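Local structure of WbbM protein (Klebsiella pneumoniae, 6U4B) at residues N540-F543 with A544-M547. The protein is probably a bifunctional glycosyltransferase that polymerises O-antigen polysaccharide, working as a trimer. Residues are numbered along the deposited sequence; the frame is centred on the assembly and turned at random.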
ATOM      1  N   ASN A 540      22.152   4.811 -33.347  1.00 57.36           N
ATOM      2  CA  ASN A 540      23.300   4.955 -34.234  1.00 60.60           C
ATOM      3  C   ASN A 540      24.315   3.829 -34.084  1.00 55.93           C
ATOM      4  O   ASN A 540      25.344   3.847 -34.766  1.00 58.80           O
ATOM      5  CB  ASN A 540      23.985   6.303 -33.994  1.00 64.65           C
ATOM      6  CG  ASN A 540      23.071   7.477 -34.268  1.00 72.20           C
ATOM      7  OD1 ASN A 540      22.203   7.413 -35.138  1.00 76.89           O
ATOM      8  ND2 ASN A 540      23.261   8.561 -33.524  1.00 75.28           N
ATOM      9  N   LEU A 541      24.055   2.861 -33.209  1.00 55.45           N
ATOM     10  CA  LEU A 541      24.903   1.688 -33.078  1.00 52.78           C
ATOM     11  C   LEU A 541      24.733   0.779 -34.293  1.00 56.87           C
ATOM     12  O   LEU A 541      23.982   1.073 -35.228  1.00 52.97           O
ATOM     13  CB  LEU A 541      24.562   0.936 -31.795  1.00 51.46           C
ATOM     14  CG  LEU A 541      24.983   1.552 -30.462  1.00 52.52           C
ATOM     15  CD1 LEU A 541      24.083   1.062 -29.342  1.00 51.06           C
ATOM     16  CD2 LEU A 541      26.423   1.190 -30.167  1.00 53.09           C
ATOM     17  N   LYS A 542      25.446  -0.346 -34.278  1.00 57.39           N
ATOM     18  CA  LYS A 542      25.188  -1.407 -35.242  1.00 55.74           C
ATOM     19  C   LYS A 542      23.712  -1.786 -35.196  1.00 51.14           C
ATOM     20  O   LYS A 542      23.118  -1.886 -34.119  1.00 47.63           O
ATOM     21  CB  LYS A 542      26.067  -2.623 -34.931  1.00 56.76           C
ATOM     22  CG  LYS A 542      26.058  -3.720 -35.989  1.00 60.62           C
ATOM     23  CD  LYS A 542      26.432  -5.069 -35.386  1.00 65.74           C
ATOM     24  CE  LYS A 542      27.792  -5.038 -34.698  1.00 68.47           C
ATOM     25  NZ  LYS A 542      28.923  -5.124 -35.664  1.00 75.57           N
ATOM     26  N   PHE A 543      23.114  -1.979 -36.377  1.00 38.70           N
ATOM     27  CA  PHE A 543      21.672  -2.205 -36.451  1.00 41.18           C
ATOM     28  C   PHE A 543      21.255  -3.415 -35.628  1.00 41.12           C
ATOM     29  O   PHE A 543      20.236  -3.375 -34.928  1.00 40.70           O
ATOM     30  CB  PHE A 543      21.240  -2.382 -37.907  1.00 43.87           C
ATOM     31  CG  PHE A 543      19.749  -2.428 -38.098  1.00 41.01           C
ATOM     32  CD1 PHE A 543      19.048  -1.281 -38.421  1.00 43.13           C
ATOM     33  CD2 PHE A 543      19.048  -3.616 -37.961  1.00 41.74           C
ATOM     34  CE1 PHE A 543      17.678  -1.318 -38.603  1.00 47.88           C
ATOM     35  CE2 PHE A 543      17.679  -3.655 -38.144  1.00 42.22           C
ATOM     36  CZ  PHE A 543      16.994  -2.504 -38.464  1.00 39.01           C
ATOM     37  N   ALA A 544      22.026  -4.501 -35.700  1.00 39.33           N
ATOM     38  CA  ALA A 544      21.689  -5.695 -34.934  1.00 39.03           C
ATOM     39  C   ALA A 544      21.702  -5.413 -33.436  1.00 46.41           C
ATOM     40  O   ALA A 544      20.855  -5.925 -32.694  1.00 40.65           O
ATOM     41  CB  ALA A 544      22.659  -6.825 -35.273  1.00 38.87           C
ATOM     42  N   THR A 545      22.660  -4.603 -32.974  1.00 47.16           N
ATOM     43  CA  THR A 545      22.714  -4.254 -31.558  1.00 46.04           C
ATOM     44  C   THR A 545      21.525  -3.388 -31.159  1.00 44.72           C
ATOM     45  O   THR A 545      20.935  -3.589 -30.091  1.00 41.10           O
ATOM     46  CB  THR A 545      24.026  -3.535 -31.241  1.00 47.01           C
ATOM     47  OG1 THR A 545      25.135  -4.361 -31.621  1.00 41.30           O
ATOM     48  CG2 THR A 545      24.121  -3.226 -29.752  1.00 46.08           C
ATOM     49  N   TYR A 546      21.156  -2.422 -32.005  1.00 49.02           N
ATOM     50  CA  TYR A 546      20.000  -1.583 -31.707  1.00 48.94           C
ATOM     51  C   TYR A 546      18.730  -2.418 -31.592  1.00 48.46           C
ATOM     52  O   TYR A 546      17.897  -2.177 -30.708  1.00 43.41           O
ATOM     53  CB  TYR A 546      19.851  -0.501 -32.777  1.00 51.38           C
ATOM     54  CG  TYR A 546      18.735   0.484 -32.506  1.00 53.81           C
ATOM     55  CD1 TYR A 546      18.509   0.969 -31.223  1.00 53.35           C
ATOM     56  CD2 TYR A 546      17.916   0.938 -33.533  1.00 48.31           C
ATOM     57  CE1 TYR A 546      17.494   1.869 -30.968  1.00 52.83           C
ATOM     58  CE2 TYR A 546      16.898   1.841 -33.288  1.00 47.47           C
ATOM     59  CZ  TYR A 546      16.692   2.302 -32.003  1.00 53.43           C
ATOM     60  OH  TYR A 546      15.683   3.200 -31.751  1.00 52.61           O
ATOM     61  N   MET A 547      18.567  -3.411 -32.471  1.00 42.34           N
ATOM     62  CA  MET A 547      17.423  -4.311 -32.364  1.00 42.59           C
ATOM     63  C   MET A 547      17.442  -5.070 -31.044  1.00 42.82           C
ATOM     64  O   MET A 547      16.399  -5.242 -30.403  1.00 38.27           O
ATOM     65  CB  MET A 547      17.406  -5.284 -33.542  1.00 42.11           C
ATOM     66  CG  MET A 547      17.245  -4.621 -34.897  1.00 38.49           C
ATOM     67  SD  MET A 547      15.739  -3.636 -35.040  1.00 42.31           S
ATOM     68  CE  MET A 547      16.415  -1.977 -35.032  1.00 44.25           C
TER
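Phe543 carries its ring anti to the backbone N (chi1 -172°), while Met547, four residues on, has CG beside its own N (chi1 -63°) and bends again at chi2; the two side chains thereby converge on one flank of the first turn of helix 543-554. The result is an i to i+4 Met-aromatic contact at a helix N-terminus, with Lys542 as the N-cap residue. Residues four apart face the same flank of a helix, and this pair illustrates the rule. Met547 CE sits over one face of the Phe543 ring, 3.8 Å from its centroid and displaced toward the rim, a CH-pi contact. The sulfur approaches more obliquely, SD lying 4.3 Å from that centroid, and Met547 CG comes within 3.4 Å of Phe543 CE2. From CG through SD to CE the thioether chain runs along one side of the ring plane, with CG past the rim and CE nearest the centroid.

Two i+4 to i backbone bonds close the first turn. Tyr546 N donates to Lys542 O at 2.9 Å; the second, from Met547 N to Phe543 O at 3.0 Å, joins the same two residues whose side chains meet, and the Met547 torsions lay its chain beside the Phe543 ring.

On another flank the aliphatic part of Lys542 crosses Thr545 at about a right angle, with Lys542 CB 3.9 Å from Thr545 OG1. That hydroxyl is hydrogen-bonded to Glu437 of helix 434-441, which ties the helix start to its neighbour within the family 8 glycosyltransferase region. Phe543 packs on Met243 and Met547 on Phe78, both of a second subunit, placing the pair at an interface of the trimer, away from the annotated metal sites. Before the N-cap, Leu541 adds a looser apolar touch: its CD1 lies 4.3 Å from Thr545 CG2.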